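Cellulose 1,4-beta-cellobiosidase (Thermobifida fusca, PDB 4JJJ) probably hydrolyses cellulose to release cellobiose, with this chain forming the glycoside hydrolase family 48 catalytic domain of a longer modular enzyme. Local coordinates at residues F6-Q9 and Y10-K14; R619-A622 and Q623-A627. The protein carries 1 engineered substitution. All blocks are in the same frame, centred on the assembly; numbering follows the deposited sequence.

Interaction 1. Residues F6-Q9 and Y10-K14; sequences FLEQ and YEKIK. With ZN (zinc ion), chain P.
Tyr-10, Glu-11, Lys-12 and Ile-13 each donate their backbone N-H to the carbonyl four residues earlier, from Phe-6 O to Gln-9 O, with 3.0 Å between Ile-13 N and Gln-9 O. These bonds wind the alpha helix 2-14 at the start of an (alpha/alpha)6 domain. Gln-9 and Lys-12 cross at about a right angle and share a water, which donates to Gln-9 OE1 (2.8 Å) and accepts from Lys-12 NZ (2.8 Å). Gln-9 passes Ile-13, CG to CD1 4.2 Å, because its chain leaves the backbone trans to N (chi1 -179°) and then bends at chi2 (68°); its NE2 bonds Gln-623 of helix 620-637. Shortening Gln-9 to an alanine is likely to leave Gln-623 OE1 without its amide donor and the water without its Gln-9 acceptor. Glu-8 runs alongside Lys-12, CG to CE 4.1 Å, yet the charged ends stay beyond salt-bridge range: Glu-8 pairs with Arg-536, whereas Lys-12 NZ donates to Asp-537 O. Farther round the helix, Phe-6 and Tyr-10 point the same way with ring planes at 43°, and Tyr-10 CB sits over one face of the Phe-6 ring, toward its rim. Tyr-10 in turn stacks on Tyr-63 and bonds Glu-60 through its hydroxyl. Glu-11 binds a zinc ion, which Asp-15 also ligates, through one oxygen: OE2 lies 1.9 Å from the metal and OE1 3.1 Å.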
loop_
_atom_site.group_PDB
_atom_site.type_symbol
_atom_site.label_atom_id
_atom_site.label_comp_id
_atom_site.label_asym_id
_atom_site.label_seq_id
_atom_site.Cartn_x
_atom_site.Cartn_y
_atom_site.Cartn_z
ATOM N N PHE A 6 20.829 -15.147 -2.257
ATOM C CA PHE A 6 20.490 -13.795 -1.790
ATOM C C PHE A 6 21.498 -12.798 -2.377
ATOM O O PHE A 6 21.148 -11.778 -2.909
ATOM C CB PHE A 6 20.462 -13.714 -0.270
ATOM C CG PHE A 6 20.477 -12.294 0.208
ATOM C CD1 PHE A 6 19.392 -11.494 0.092
ATOM C CD2 PHE A 6 21.636 -11.768 0.735
ATOM C CE1 PHE A 6 19.453 -10.127 0.465
ATOM C CE2 PHE A 6 21.687 -10.458 1.134
ATOM C CZ PHE A 6 20.635 -9.625 0.987
ATOM N N LEU A 7 22.779 -13.081 -2.182
ATOM C CA LEU A 7 23.746 -12.036 -2.536
ATOM C C LEU A 7 23.711 -11.835 -4.076
ATOM O O LEU A 7 23.901 -10.717 -4.492
ATOM C CB LEU A 7 25.152 -12.418 -2.016
ATOM C CG LEU A 7 25.387 -12.206 -0.555
ATOM C CD1 LEU A 7 26.637 -13.069 -0.148
ATOM C CD2 LEU A 7 25.413 -10.668 -0.205
ATOM N N GLU A 8 23.486 -12.864 -4.837
ATOM C CA GLU A 8 23.429 -12.750 -6.309
ATOM C C GLU A 8 22.271 -11.836 -6.722
ATOM O O GLU A 8 22.419 -10.962 -7.568
ATOM C CB GLU A 8 23.326 -14.102 -6.952
ATOM C CG GLU A 8 23.034 -14.047 -8.414
ATOM C CD GLU A 8 22.980 -15.383 -9.014
ATOM O OE1 GLU A 8 22.205 -16.313 -8.551
ATOM O OE2 GLU A 8 23.695 -15.410 -10.127
ATOM N N GLN A 9 21.103 -12.137 -6.173
ATOM C CA GLN A 9 19.912 -11.321 -6.452
ATOM C C GLN A 9 20.090 -9.886 -5.976
ATOM O O GLN A 9 19.753 -8.927 -6.698
ATOM C CB GLN A 9 18.713 -12.033 -5.775
ATOM C CG GLN A 9 17.362 -11.346 -5.959
ATOM C CD GLN A 9 16.798 -11.352 -7.355
ATOM O OE1 GLN A 9 17.398 -11.835 -8.344
ATOM N NE2 GLN A 9 15.591 -10.795 -7.470
ATOM N N TYR A 10 20.589 -9.668 -4.727
ATOM C CA TYR A 10 20.919 -8.383 -4.198
ATOM C C TYR A 10 21.784 -7.618 -5.198
ATOM O O TYR A 10 21.560 -6.448 -5.498
ATOM C CB TYR A 10 21.586 -8.550 -2.843
ATOM C CG TYR A 10 22.042 -7.271 -2.213
ATOM C CD1 TYR A 10 23.294 -6.758 -2.524
ATOM C CD2 TYR A 10 21.221 -6.504 -1.381
ATOM C CE1 TYR A 10 23.721 -5.550 -2.003
ATOM C CE2 TYR A 10 21.618 -5.321 -0.882
ATOM C CZ TYR A 10 22.876 -4.779 -1.147
ATOM O OH TYR A 10 23.284 -3.584 -0.586
ATOM N N GLU A 11 22.880 -8.261 -5.664
ATOM C CA GLU A 11 23.795 -7.615 -6.597
ATOM C C GLU A 11 23.148 -7.176 -7.868
ATOM O O GLU A 11 23.385 -6.087 -8.344
ATOM C CB GLU A 11 25.028 -8.532 -6.838
ATOM C CG GLU A 11 26.224 -7.812 -7.487
ATOM C CD GLU A 11 26.065 -7.552 -8.980
ATOM O OE1 GLU A 11 25.301 -8.218 -9.715
ATOM O OE2 GLU A 11 26.769 -6.612 -9.424
ATOM N N LYS A 12 22.279 -7.985 -8.399
ATOM C CA LYS A 12 21.489 -7.581 -9.582
ATOM C C LYS A 12 20.628 -6.324 -9.376
ATOM O O LYS A 12 20.575 -5.442 -10.151
ATOM C CB LYS A 12 20.614 -8.747 -10.050
ATOM C CG LYS A 12 21.329 -9.925 -10.728
ATOM C CD LYS A 12 20.421 -11.131 -10.917
ATOM C CE LYS A 12 21.034 -12.364 -11.510
ATOM N NZ LYS A 12 20.072 -13.442 -11.689
ATOM N N ILE A 13 19.962 -6.308 -8.223
ATOM C CA ILE A 13 19.059 -5.209 -7.886
ATOM C C ILE A 13 19.883 -3.936 -7.768
ATOM O O ILE A 13 19.481 -2.816 -8.136
ATOM C CB ILE A 13 18.262 -5.578 -6.628
ATOM C CG1 ILE A 13 17.304 -6.701 -6.866
ATOM C CG2 ILE A 13 17.463 -4.364 -6.239
ATOM C CD1 ILE A 13 16.695 -7.252 -5.655
ATOM N N LYS A 14 21.088 -4.025 -7.178
ATOM C CA LYS A 14 21.886 -2.850 -6.856
ATOM C C LYS A 14 22.874 -2.476 -8.007
ATOM O O LYS A 14 23.543 -1.426 -7.855
ATOM C CB LYS A 14 22.669 -3.087 -5.549
ATOM C CG LYS A 14 21.800 -3.321 -4.336
ATOM C CD LYS A 14 21.012 -2.087 -3.950
ATOM C CE LYS A 14 21.829 -0.895 -3.638
ATOM N NZ LYS A 14 22.782 -1.071 -2.533
HETATM ZN ZN ZN P . 27.151 -6.250 -11.274
HETATM O O HOH W 1 19.106 -13.872 -9.131
#

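Interaction 2. Residues R619-A622 and Q623-A627; sequences RFWA and QVEIA. With GLC (alpha-D-glucopyranose), chain C; BGC (beta-D-glucopyranose), chain B; BGC (beta-D-glucopyranose), chain D.
Trp-621 turns the edge of its indole to Glu-625, one helical turn on: OE2 lies near the ring plane, 3.3 Å from Trp-621 CZ3, and the ring and carboxylate planes stand 78° apart. The pair belongs to the first turns of helix 620-637, where Arg-619 is the N-cap residue and its carbonyl takes the N-H of Gln-623. Trp-621 holds CG between its backbone N and carbonyl carbon, the crowded position (chi1 77°), and the opposite end of the indole faces the glycan pocket. There NE1 donates a nearly straight hydrogen bond, in the ring plane, to O2 of the chain D glucose, 3.0 Å away. The next sugar is modelled as overlapping alpha and beta anomers; its O6 lies near the ring edge at Trp-621 CZ2. Arg-619 reaches out extended, and C6 of both copies lies over one face of its guanidinium, toward the rim, while its NH2 forms salt bridges to Glu-40 and Glu-545. Away from the sugars, Val-624 CG2 lies over one face of the Phe-620 ring in a CH-pi contact, 3.9 Å from the centroid and 19° off the normal; Phe-21 meets the same ring edge-to-face. A water accepts from both Arg-619 N (2.9 Å) and Gln-623 NE2 (3.0 Å), the latter also bonded to Ile-541 O. Buried Glu-625 OE2 is also hydrogen-bonded to Tyr-55 OH and accepts from Trp-420 NE1, and OE1 pairs with Lys-507. The Lys-507 salt bridge and the indole N-H of Trp-420 are consistent with an ionised carboxylate, whose negative charge would probably attract the slightly positive C-H edge of Trp-621, the same indole whose NE1 binds the sugar.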
loop_
_atom_site.group_PDB
_atom_site.type_symbol
_atom_site.label_atom_id
_atom_site.label_comp_id
_atom_site.label_asym_id
_atom_site.label_seq_id
_atom_site.Cartn_x
_atom_site.Cartn_y
_atom_site.Cartn_z
ATOM N N ARG A 619 9.574 -5.941 -11.200
ATOM C CA ARG A 619 9.002 -5.047 -10.197
ATOM C C ARG A 619 9.955 -5.011 -9.022
ATOM O O ARG A 619 10.357 -6.034 -8.535
ATOM C CB ARG A 619 7.646 -5.512 -9.730
ATOM C CG ARG A 619 6.576 -5.461 -10.856
ATOM C CD ARG A 619 5.290 -6.132 -10.285
ATOM N NE ARG A 619 4.209 -6.091 -11.273
ATOM C CZ ARG A 619 4.014 -6.979 -12.225
ATOM N NH1 ARG A 619 4.822 -7.997 -12.381
ATOM N NH2 ARG A 619 2.970 -6.817 -13.017
ATOM N N PHE A 620 10.278 -3.823 -8.601
ATOM C CA PHE A 620 11.242 -3.677 -7.462
ATOM C C PHE A 620 10.861 -4.505 -6.234
ATOM O O PHE A 620 11.658 -5.273 -5.687
ATOM C CB PHE A 620 11.440 -2.239 -7.117
ATOM C CG PHE A 620 12.493 -2.001 -6.052
ATOM C CD1 PHE A 620 13.866 -2.099 -6.369
ATOM C CD2 PHE A 620 12.178 -1.743 -4.720
ATOM C CE1 PHE A 620 14.858 -1.907 -5.425
ATOM C CE2 PHE A 620 13.178 -1.571 -3.775
ATOM C CZ PHE A 620 14.521 -1.654 -4.117
ATOM N N TRP A 621 9.632 -4.347 -5.807
ATOM C CA TRP A 621 9.156 -5.004 -4.603
ATOM C C TRP A 621 9.268 -6.494 -4.799
ATOM O O TRP A 621 9.603 -7.192 -3.879
ATOM C CB TRP A 621 7.785 -4.553 -4.237
ATOM C CG TRP A 621 6.576 -5.091 -5.010
ATOM C CD1 TRP A 621 5.863 -4.449 -5.945
ATOM C CD2 TRP A 621 5.941 -6.413 -4.901
ATOM N NE1 TRP A 621 4.840 -5.212 -6.387
ATOM C CE2 TRP A 621 4.834 -6.413 -5.739
ATOM C CE3 TRP A 621 6.154 -7.525 -4.069
ATOM C CZ2 TRP A 621 3.971 -7.470 -5.836
ATOM C CZ3 TRP A 621 5.312 -8.562 -4.146
ATOM C CH2 TRP A 621 4.208 -8.554 -5.044
ATOM N N ALA A 622 8.961 -7.019 -5.955
ATOM C CA ALA A 622 8.940 -8.462 -6.193
ATOM C C ALA A 622 10.373 -8.999 -6.152
ATOM O O ALA A 622 10.641 -10.101 -5.684
ATOM C CB ALA A 622 8.256 -8.793 -7.520
ATOM N N GLN A 623 11.293 -8.262 -6.811
ATOM C CA GLN A 623 12.682 -8.701 -6.833
ATOM C C GLN A 623 13.262 -8.701 -5.439
ATOM O O GLN A 623 14.044 -9.594 -5.090
ATOM C CB GLN A 623 13.502 -7.848 -7.807
ATOM C CG GLN A 623 12.983 -7.898 -9.268
ATOM C CD GLN A 623 12.964 -9.335 -9.797
ATOM O OE1 GLN A 623 13.990 -10.042 -9.756
ATOM N NE2 GLN A 623 11.846 -9.797 -10.269
ATOM N N VAL A 624 12.917 -7.708 -4.617
ATOM C CA VAL A 624 13.327 -7.711 -3.190
ATOM C C VAL A 624 12.664 -8.861 -2.476
ATOM O O VAL A 624 13.281 -9.608 -1.728
ATOM C CB VAL A 624 13.027 -6.349 -2.546
ATOM C CG1 VAL A 624 13.267 -6.456 -1.070
ATOM C CG2 VAL A 624 13.836 -5.220 -3.156
ATOM N N GLU A 625 11.376 -9.112 -2.725
ATOM C CA GLU A 625 10.638 -10.183 -2.062
ATOM C C GLU A 625 11.394 -11.476 -2.242
ATOM O O GLU A 625 11.670 -12.240 -1.321
ATOM C CB GLU A 625 9.190 -10.272 -2.617
ATOM C CG GLU A 625 8.293 -11.031 -1.712
ATOM C CD GLU A 625 7.519 -10.135 -0.772
ATOM O OE1 GLU A 625 7.763 -10.157 0.423
ATOM O OE2 GLU A 625 6.663 -9.319 -1.198
ATOM N N ILE A 626 11.845 -11.709 -3.489
ATOM C CA ILE A 626 12.640 -12.888 -3.799
ATOM C C ILE A 626 13.965 -12.939 -2.967
ATOM O O ILE A 626 14.318 -13.988 -2.415
ATOM C CB ILE A 626 12.927 -13.018 -5.326
ATOM C CG1 ILE A 626 11.629 -13.169 -6.116
ATOM C CG2 ILE A 626 13.846 -14.169 -5.575
ATOM C CD1 ILE A 626 11.871 -12.875 -7.615
ATOM N N ALA A 627 14.733 -11.868 -3.062
ATOM C CA ALA A 627 15.972 -11.782 -2.279
ATOM C C ALA A 627 15.697 -12.129 -0.829
ATOM O O ALA A 627 16.451 -12.847 -0.235
ATOM C CB ALA A 627 16.575 -10.409 -2.358
HETATM C C1 GLC C . -0.950 -8.579 -10.991
HETATM C C2 GLC C . -1.983 -7.985 -10.121
HETATM C C3 GLC C . -1.543 -6.578 -9.637
HETATM C C4 GLC C . -0.180 -6.648 -8.941
HETATM C C5 GLC C . 0.767 -7.368 -9.906
HETATM C C6 GLC C . 2.145 -7.642 -9.380
HETATM O O1 GLC C . -0.912 -7.696 -12.041
HETATM O O2 GLC C . -3.209 -7.737 -10.939
HETATM O O3 GLC C . -2.537 -5.975 -8.825
HETATM O O4 GLC C . 0.332 -5.314 -8.742
HETATM O O5 GLC C . 0.244 -8.655 -10.243
HETATM O O6 GLC C . 2.042 -8.509 -8.306
HETATM C C2 BGC B . -2.209 -8.053 -9.659
HETATM C C3 BGC B . -1.746 -6.663 -9.241
HETATM C C4 BGC B . -0.251 -6.679 -8.857
HETATM C C5 BGC B . 0.673 -7.424 -9.839
HETATM C C6 BGC B . 2.064 -7.710 -9.268
HETATM C C1 BGC B . -1.258 -8.666 -10.659
HETATM O O1 BGC B . -1.753 -10.019 -10.930
HETATM O O2 BGC B . -3.550 -7.840 -10.213
HETATM O O3 BGC B . -2.526 -6.172 -8.146
HETATM O O4 BGC B . 0.277 -5.359 -8.715
HETATM O O5 BGC B . 0.107 -8.691 -10.176
HETATM O O6 BGC B . 2.038 -8.593 -8.176
HETATM C C2 BGC D . 1.393 -3.744 -7.405
HETATM C C3 BGC D . 1.649 -3.213 -5.996
HETATM C C4 BGC D . 0.307 -3.079 -5.218
HETATM C C5 BGC D . -0.568 -4.352 -5.340
HETATM C C6 BGC D . -1.931 -4.120 -4.731
HETATM C C1 BGC D . 0.563 -5.014 -7.389
HETATM O O2 BGC D . 2.632 -4.047 -8.033
HETATM O O3 BGC D . 2.338 -1.946 -6.130
HETATM O O4 BGC D . 0.613 -2.792 -3.839
HETATM O O5 BGC D . -0.676 -4.688 -6.729
HETATM O O6 BGC D . -2.583 -3.025 -5.347
HETATM O O HOH W 2 9.092 -8.831 -10.994
#

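Helix 2-14 opens the chain with interaction 1, and helix 620-637 carries interaction 2 near the other end. Each contact spans about one helical turn, so neither closes a long loop; they follow in series, without nesting or crossing. Folding nevertheless brings the first and last helices of the domain side by side, with the two centres about 10 Å apart. Phe-6 CD1 packs 3.3 Å from Ala-627 O, and Ile-13 CG2 sits 3.7 Å from Phe-620 CE1. Helix 50-67 touches both, its Leu-59 meeting Tyr-10, Ile-13 and Ala-627. Interaction 1 bears a zinc ion, whereas interaction 2 runs inward to the glycan pocket.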